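Local atomic coordinates of thiamine pyrophosphokinase (Saccharomyces cerevisiae, PDB entry 1IG0), a protein that catalyses the transfer of pyrophosphate from ATP to thiamine, yielding thiamine diphosphate and AMP, and is the sole enzyme of yeast able to make this cofactor. Residues T167-N170 with T171-S175; Y106-Y109 with R110-V114; Q242-N245 with T246-N250; P276-V279 with V280-R283. All coordinates share one frame; numbering follows the deposited sequence.

All four contacts are local, and in each a side chain bonds a nearby backbone carbonyl, one principle worked out in different places. Contacts 1 and 2 belong to helices of the catalytic domain, contacts 3 and 4 to the thiamine-binding region, and none touches another. Contact 1 is a surface contact; contacts 2, 3 and 4 are partly buried. A threonine hydroxyl reaches a carbonyl in contacts 1, 3 and 4, whereas an asparagine amide does so in contact 2. Contact 1 stays within one helix, contact 2 leads from helix to strand through a Schellman motif, contact 3 passes directly into a strand, and contact 4 closes a loop held by an arginine.

Contact 1. Residues T167-N170 with T171-S175; sequences TLYN and TMTES
The final turns of helix 164-175 bring Y169 and T173 together, one turn apart, in a textbook case of a threonine hydroxyl folding back onto its own helix. Y169 O accepts twice from T173: from the backbone N at 2.9 Å with a nearly straight N-H...O angle of 170°, and from OG1, also at 2.9 Å, which arrives from above the carbonyl plane. With OG1 beside its own backbone N (chi1 -61°), T173 directs the hydroxyl back toward the preceding turn. The same oxygen lies over the centre of the Y169 ring, 3.5 Å above its plane, while M172 sends its terminal methyl obliquely to the ring, CE standing 3.8 Å from Y169 CD1. On another side of the helix, the backbone N of T171 bonds T167 O at 3.1 Å. Y169 and M172 both touch S135 of helix 126-139. Near the end of a helix, then, the T173 hydroxyl is satisfied internally: its proton is committed to Y169 O, consistent with the oxygen packing over the ring without an O-H...pi bond, and the main-chain bond to the same carbonyl stays intact.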
# COMPACT_ATOMS: atom_id res chain seq x y z
N THR B 167 16.92 18.97 14.55
CA THR B 167 18.18 19.36 15.18
C THR B 167 18.13 19.03 16.67
O THR B 167 19.06 18.46 17.23
CB THR B 167 18.45 20.87 15.01
OG1 THR B 167 18.43 21.21 13.62
CG2 THR B 167 19.81 21.24 15.60
N LEU B 168 17.02 19.40 17.31
CA LEU B 168 16.84 19.13 18.73
C LEU B 168 16.78 17.63 18.99
O LEU B 168 17.32 17.14 19.98
CB LEU B 168 15.55 19.79 19.24
CG LEU B 168 15.52 21.32 19.27
CD1 LEU B 168 14.14 21.80 19.71
CD2 LEU B 168 16.59 21.82 20.23
N TYR B 169 16.11 16.91 18.10
CA TYR B 169 15.99 15.46 18.22
C TYR B 169 17.36 14.80 18.13
O TYR B 169 17.71 13.95 18.96
CB TYR B 169 15.10 14.91 17.10
CG TYR B 169 15.05 13.40 17.02
CD1 TYR B 169 14.24 12.67 17.89
CD2 TYR B 169 15.83 12.71 16.10
CE1 TYR B 169 14.22 11.28 17.84
CE2 TYR B 169 15.82 11.32 16.04
CZ TYR B 169 15.01 10.61 16.91
OH TYR B 169 15.00 9.24 16.85
N ASN B 170 18.14 15.19 17.13
CA ASN B 170 19.48 14.63 16.93
C ASN B 170 20.36 14.87 18.15
O ASN B 170 21.08 13.97 18.60
CB ASN B 170 20.13 15.26 15.69
CG ASN B 170 19.59 14.68 14.40
OD1 ASN B 170 19.81 15.23 13.32
ND2 ASN B 170 18.90 13.55 14.49
N THR B 171 20.31 16.08 18.69
CA THR B 171 21.11 16.43 19.86
C THR B 171 20.72 15.56 21.05
O THR B 171 21.59 15.02 21.74
CB THR B 171 20.94 17.91 20.24
OG1 THR B 171 21.40 18.73 19.16
CG2 THR B 171 21.72 18.24 21.51
N MET B 172 19.42 15.43 21.29
CA MET B 172 18.93 14.61 22.39
C MET B 172 19.38 13.16 22.25
O MET B 172 19.90 12.57 23.20
CB MET B 172 17.40 14.65 22.44
CG MET B 172 16.79 13.60 23.38
SD MET B 172 15.00 13.45 23.19
CE MET B 172 14.91 12.57 21.62
N THR B 173 19.18 12.60 21.06
CA THR B 173 19.54 11.22 20.78
C THR B 173 20.99 10.91 21.11
O THR B 173 21.33 9.77 21.44
CB THR B 173 19.27 10.88 19.30
OG1 THR B 173 17.88 11.05 19.02
CG2 THR B 173 19.68 9.45 18.99
N GLU B 174 21.86 11.92 21.03
CA GLU B 174 23.28 11.73 21.33
C GLU B 174 23.56 11.40 22.79
O GLU B 174 24.54 10.71 23.10
CB GLU B 174 24.07 12.97 20.92
CG GLU B 174 24.30 13.10 19.42
CD GLU B 174 24.99 14.40 19.04
OE1 GLU B 174 25.43 14.52 17.88
OE2 GLU B 174 25.07 15.30 19.90
N SER B 175 22.72 11.89 23.69
CA SER B 175 22.91 11.65 25.12
C SER B 175 21.85 10.71 25.67
O SER B 175 21.76 10.51 26.88
CB SER B 175 22.87 12.97 25.90
OG SER B 175 23.95 13.81 25.53

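Contact 2. Residues Y106-Y109 with R110-V114; sequences YKYY and RKNKV
N112 points its ND2 at one face of the Y108 ring where helix 103-111 ends, the amide steeply inclined to the ring (64°), and this is the compact side of the contact. ND2 sits 3.3 Å above the ring plane, displaced toward the rim, and also donates to Y108 O at 2.8 Å. The backbone N of N112 reaches the same oxygen from the opposite face of the carbonyl plane, a longer bond of 3.2 Å. Beyond it a Schellman motif closes the helix: K113, with positive phi, is the C-prime residue, V114 N bonds Y109 O at 2.9 Å, and K113 N bonds R110 O. The turn brings V114 CG2 obliquely to the Y109 ring, 3.8 Å from CD2, with L75 and Y76 of helix 71-78 packed on Y109 as well. Y108 is further engaged by a cation-pi contact with R86 and an edge-to-face contact with Y76. Replacing Y108 by an alanine would probably leave N112 ND2 without the ring beneath it, and R86 and Y76 without their aromatic partner. The opposite character belongs to the solvent side, with exposed R110, K107 and K111. There the extended R110 chain runs beside Y106, guanidinium and ring planes 82° apart, and its NE makes a weak bond of 3.3 Å to Y106 OH. The chemistry implies that the helix end within this beta-alpha-beta unit has its carbonyls satisfied at short range, while on the exposed side the R110-Y106 side-chain bond is weak and the charge of K107 is paired with E103.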
# COMPACT_ATOMS: atom_id res chain seq x y z
N TYR B 106 -6.80 26.39 11.62
CA TYR B 106 -5.66 26.92 12.35
C TYR B 106 -6.11 27.80 13.51
O TYR B 106 -5.67 27.63 14.64
CB TYR B 106 -4.76 27.74 11.41
CG TYR B 106 -3.65 28.47 12.13
CD1 TYR B 106 -2.60 27.78 12.74
CD2 TYR B 106 -3.66 29.86 12.23
CE1 TYR B 106 -1.59 28.45 13.42
CE2 TYR B 106 -2.65 30.55 12.92
CZ TYR B 106 -1.62 29.83 13.51
OH TYR B 106 -0.63 30.50 14.19
N LYS B 107 -7.01 28.74 13.21
CA LYS B 107 -7.52 29.64 14.24
C LYS B 107 -8.20 28.91 15.38
O LYS B 107 -8.02 29.26 16.54
CB LYS B 107 -8.50 30.65 13.63
CG LYS B 107 -7.87 31.75 12.78
CD LYS B 107 -8.79 32.96 12.70
CE LYS B 107 -8.16 34.12 11.95
NZ LYS B 107 -8.11 33.90 10.48
N TYR B 108 -9.00 27.89 15.04
CA TYR B 108 -9.72 27.12 16.04
C TYR B 108 -8.80 26.43 17.05
O TYR B 108 -9.01 26.53 18.26
CB TYR B 108 -10.60 26.07 15.37
CG TYR B 108 -11.32 25.18 16.36
CD1 TYR B 108 -12.43 25.65 17.07
CD2 TYR B 108 -10.89 23.88 16.61
CE1 TYR B 108 -13.08 24.85 18.01
CE2 TYR B 108 -11.53 23.07 17.54
CZ TYR B 108 -12.62 23.56 18.24
OH TYR B 108 -13.26 22.76 19.16
N TYR B 109 -7.80 25.72 16.55
CA TYR B 109 -6.88 25.00 17.42
C TYR B 109 -5.90 25.91 18.14
O TYR B 109 -5.48 25.62 19.26
CB TYR B 109 -6.13 23.93 16.63
CG TYR B 109 -7.00 22.73 16.32
CD1 TYR B 109 -7.07 22.21 15.03
CD2 TYR B 109 -7.76 22.13 17.32
CE1 TYR B 109 -7.90 21.12 14.74
CE2 TYR B 109 -8.58 21.05 17.05
CZ TYR B 109 -8.65 20.55 15.76
OH TYR B 109 -9.48 19.48 15.48
N ARG B 110 -5.54 27.03 17.52
CA ARG B 110 -4.63 27.95 18.17
C ARG B 110 -5.36 28.58 19.35
O ARG B 110 -4.80 28.70 20.44
CB ARG B 110 -4.17 29.05 17.22
CG ARG B 110 -2.92 29.75 17.73
CD ARG B 110 -2.58 31.02 16.98
NE ARG B 110 -1.21 31.44 17.28
CZ ARG B 110 -0.70 31.54 18.50
NH1 ARG B 110 -1.45 31.25 19.56
NH2 ARG B 110 0.56 31.91 18.68
N LYS B 111 -6.60 28.98 19.11
CA LYS B 111 -7.41 29.61 20.15
C LYS B 111 -7.57 28.64 21.32
O LYS B 111 -7.58 29.06 22.48
CB LYS B 111 -8.80 29.98 19.60
CG LYS B 111 -9.31 31.32 20.09
CD LYS B 111 -10.84 31.35 20.18
CE LYS B 111 -11.51 31.03 18.85
NZ LYS B 111 -11.27 32.08 17.82
N ASN B 112 -7.70 27.35 21.02
CA ASN B 112 -7.86 26.34 22.05
C ASN B 112 -6.55 25.82 22.63
O ASN B 112 -6.47 24.71 23.15
CB ASN B 112 -8.72 25.18 21.52
CG ASN B 112 -10.20 25.52 21.50
OD1 ASN B 112 -10.82 25.71 22.54
ND2 ASN B 112 -10.77 25.61 20.30
N LYS B 113 -5.51 26.65 22.51
CA LYS B 113 -4.18 26.37 23.04
C LYS B 113 -3.44 25.11 22.59
O LYS B 113 -2.63 24.57 23.34
CB LYS B 113 -4.24 26.39 24.57
CG LYS B 113 -4.89 27.65 25.13
CD LYS B 113 -4.26 28.91 24.56
CE LYS B 113 -4.95 30.15 25.09
NZ LYS B 113 -4.37 31.40 24.50
N VAL B 114 -3.70 24.64 21.37
CA VAL B 114 -2.98 23.47 20.88
C VAL B 114 -1.58 23.96 20.52
O VAL B 114 -1.43 25.04 19.94
CB VAL B 114 -3.63 22.88 19.61
CG1 VAL B 114 -2.71 21.84 18.98
CG2 VAL B 114 -4.97 22.26 19.96

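Contact 3. Residues Q242-N245 with T246-N250; sequences QFRN and TCIGN
T246 OG1 both donates to and accepts from Q242, so that the two residues exchange hydrogen bonds in both directions on one helical turn. The hydroxyl gives its proton to Q242 O at 2.8 Å and, in return, accepts from Q242 NE2, also at 2.8 Å. The Q242 chain bends at chi2 (60°), which curls its amide back until the hydroxyl lies in the amide plane. T246 N bonds the same Q242 O at 3.0 Å, so the carbonyl takes two donors, from opposite faces of its plane. R244 also doubles back: its chi1 of 96° is strained away from a staggered value, and the chain bends again at chi2 and chi3, bringing I248 O to the edge of the guanidinium, in its plane, where NH2 makes a bond weak in angle (125°). A water joins NH2, at 2.9 Å, to G249 O through a weak second bond. Facing the interior, F243 meets C247 in a sulfur-aromatic contact, SG oblique to the ring and 3.9 Å from CD1, and I248 CD1 approaches CE2 of the same ring at 4.2 Å. L315 packs against F243 and C247, while I248 reaches V308 and I310 on strand 304-310. These bonds, with I248 N to R244 O at 3.0 Å, describe the abrupt junction at which helix 241-247 gives way to strand 248-254, which enters the large sheet antiparallel to strand 304-310.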
# COMPACT_ATOMS: atom_id res chain seq x y z
N GLN B 242 -11.64 -15.84 21.74
CA GLN B 242 -12.86 -15.09 21.47
C GLN B 242 -12.55 -13.82 20.69
O GLN B 242 -13.29 -13.45 19.78
CB GLN B 242 -13.58 -14.75 22.77
CG GLN B 242 -14.96 -14.13 22.56
CD GLN B 242 -15.90 -15.06 21.81
OE1 GLN B 242 -16.27 -16.13 22.29
NE2 GLN B 242 -16.29 -14.65 20.60
N PHE B 243 -11.47 -13.14 21.06
CA PHE B 243 -11.07 -11.92 20.39
C PHE B 243 -10.70 -12.22 18.94
O PHE B 243 -11.14 -11.53 18.01
CB PHE B 243 -9.86 -11.29 21.10
CG PHE B 243 -9.21 -10.17 20.33
CD1 PHE B 243 -9.89 -8.97 20.12
CD2 PHE B 243 -7.92 -10.30 19.83
CE1 PHE B 243 -9.29 -7.92 19.42
CE2 PHE B 243 -7.31 -9.26 19.12
CZ PHE B 243 -8.00 -8.07 18.92
N ARG B 244 -9.89 -13.25 18.75
CA ARG B 244 -9.45 -13.64 17.41
C ARG B 244 -10.62 -14.04 16.52
O ARG B 244 -10.68 -13.66 15.35
CB ARG B 244 -8.42 -14.78 17.51
CG ARG B 244 -8.98 -16.18 17.35
CD ARG B 244 -8.72 -16.71 15.95
NE ARG B 244 -9.29 -15.84 14.92
CZ ARG B 244 -9.07 -15.97 13.62
NH1 ARG B 244 -8.28 -16.93 13.16
NH2 ARG B 244 -9.64 -15.13 12.77
N ASN B 245 -11.57 -14.80 17.07
CA ASN B 245 -12.73 -15.24 16.30
C ASN B 245 -13.69 -14.11 15.96
O ASN B 245 -14.32 -14.12 14.90
CB ASN B 245 -13.49 -16.33 17.06
CG ASN B 245 -12.72 -17.63 17.15
OD1 ASN B 245 -12.21 -18.13 16.15
ND2 ASN B 245 -12.64 -18.19 18.35
N THR B 246 -13.81 -13.14 16.85
CA THR B 246 -14.73 -12.03 16.65
C THR B 246 -14.18 -10.85 15.85
O THR B 246 -14.90 -10.27 15.05
CB THR B 246 -15.24 -11.48 18.01
OG1 THR B 246 -15.80 -12.56 18.78
CG2 THR B 246 -16.32 -10.42 17.79
N CYS B 247 -12.91 -10.52 16.06
CA CYS B 247 -12.33 -9.36 15.38
C CYS B 247 -11.21 -9.60 14.37
O CYS B 247 -10.78 -8.65 13.71
CB CYS B 247 -11.82 -8.38 16.44
SG CYS B 247 -12.92 -8.15 17.85
N ILE B 248 -10.73 -10.83 14.24
CA ILE B 248 -9.63 -11.08 13.31
C ILE B 248 -9.98 -11.89 12.07
O ILE B 248 -10.72 -12.88 12.15
CB ILE B 248 -8.45 -11.77 14.04
CG1 ILE B 248 -8.04 -10.95 15.26
CG2 ILE B 248 -7.26 -11.92 13.09
CD1 ILE B 248 -7.66 -9.50 14.95
N GLY B 249 -9.45 -11.46 10.94
CA GLY B 249 -9.68 -12.15 9.68
C GLY B 249 -8.41 -12.83 9.22
O GLY B 249 -7.81 -13.61 9.96
N ASN B 250 -8.00 -12.54 7.99
CA ASN B 250 -6.78 -13.14 7.44
C ASN B 250 -5.55 -12.33 7.85
O ASN B 250 -5.66 -11.35 8.58
CB ASN B 250 -6.87 -13.20 5.92
CG ASN B 250 -8.04 -14.03 5.44
OD1 ASN B 250 -8.18 -15.19 5.81
ND2 ASN B 250 -8.89 -13.44 4.61
O HOH W 1 -9.89 -15.96 10.03

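Contact 4. Residues P276-V279 with V280-R283; sequences PTSV and VTGR
R283 O is gripped by two groups of the chain it turns back upon: T277 OG1 donates to it at 2.7 Å, lying in the carbonyl plane, and S278 N at 3.0 Å. These bonds close the short loop that runs from strand 275-277, an edge strand of its five-stranded sheet within this chain, to strand 285-286. T277 holds its hydroxyl anti to its own backbone N (chi1 -174°), the torsion that swings OG1 toward R283. A second carbonyl is held at the other end of R283, whose NE and NH2 both seize P276 O side-on, at 2.7 and 2.9 Å. NH2 comes in the carbonyl plane on a lone pair, whereas NE stands above that plane; a bend at chi3 carries the guanidinium round beside the proline. The remaining NH1 forms a salt bridge with E3, and the group makes a cation-pi contact with W275, a residue of the thiamine pocket; the R283 side chain is about 7 Å from the bound vitamin. A leucine in place of R283 would probably leave P276 O without these two donors and E3 without its positive mate. V279 packs on T204 and V280 on E258 of the second subunit. Just before R283, G282 adopts a positive phi at which a CB would jam against the preceding carbonyl. S278 fits an ST turn, its OG weakly accepting from V280 N at 3.0 Å and from T281 N at 3.4 Å.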
# COMPACT_ATOMS: atom_id res chain seq x y z
N PRO B 276 11.77 -19.26 1.18
CA PRO B 276 12.23 -17.93 0.75
C PRO B 276 11.03 -17.05 0.40
O PRO B 276 10.07 -17.52 -0.20
CB PRO B 276 13.08 -18.24 -0.48
CG PRO B 276 13.58 -19.62 -0.21
CD PRO B 276 12.35 -20.31 0.33
N THR B 277 11.08 -15.77 0.77
CA THR B 277 9.98 -14.86 0.47
C THR B 277 10.49 -13.54 -0.09
O THR B 277 11.45 -12.96 0.43
CB THR B 277 9.12 -14.59 1.73
OG1 THR B 277 7.98 -13.80 1.37
CG2 THR B 277 9.93 -13.87 2.80
N SER B 278 9.85 -13.07 -1.16
CA SER B 278 10.24 -11.82 -1.80
C SER B 278 9.14 -11.23 -2.67
O SER B 278 8.44 -11.96 -3.38
CB SER B 278 11.48 -12.05 -2.67
OG SER B 278 11.68 -10.97 -3.57
N VAL B 279 8.99 -9.91 -2.61
CA VAL B 279 7.98 -9.22 -3.41
C VAL B 279 8.36 -9.31 -4.89
O VAL B 279 7.48 -9.32 -5.76
CB VAL B 279 7.87 -7.73 -3.00
CG1 VAL B 279 7.01 -6.97 -4.00
CG2 VAL B 279 7.29 -7.62 -1.60
N VAL B 280 9.65 -9.37 -5.16
CA VAL B 280 10.15 -9.43 -6.53
C VAL B 280 9.90 -10.78 -7.20
O VAL B 280 9.61 -10.84 -8.40
CB VAL B 280 11.66 -9.11 -6.59
CG1 VAL B 280 12.14 -9.13 -8.04
CG2 VAL B 280 11.92 -7.75 -5.96
N THR B 281 10.02 -11.87 -6.44
CA THR B 281 9.81 -13.20 -6.99
C THR B 281 8.33 -13.58 -6.94
O THR B 281 7.90 -14.55 -7.56
CB THR B 281 10.60 -14.28 -6.22
OG1 THR B 281 10.12 -14.36 -4.88
CG2 THR B 281 12.09 -13.94 -6.21
N GLY B 282 7.56 -12.80 -6.18
CA GLY B 282 6.14 -13.07 -6.07
C GLY B 282 5.82 -14.06 -4.97
O GLY B 282 4.66 -14.39 -4.73
N ARG B 283 6.86 -14.56 -4.31
CA ARG B 283 6.68 -15.52 -3.23
C ARG B 283 6.35 -14.79 -1.93
O ARG B 283 7.23 -14.51 -1.12
CB ARG B 283 7.93 -16.37 -3.05
CG ARG B 283 8.12 -17.43 -4.13
CD ARG B 283 9.46 -18.15 -3.97
NE ARG B 283 9.64 -18.70 -2.63
CZ ARG B 283 9.16 -19.86 -2.22
NH1 ARG B 283 8.46 -20.63 -3.06
NH2 ARG B 283 9.35 -20.26 -0.97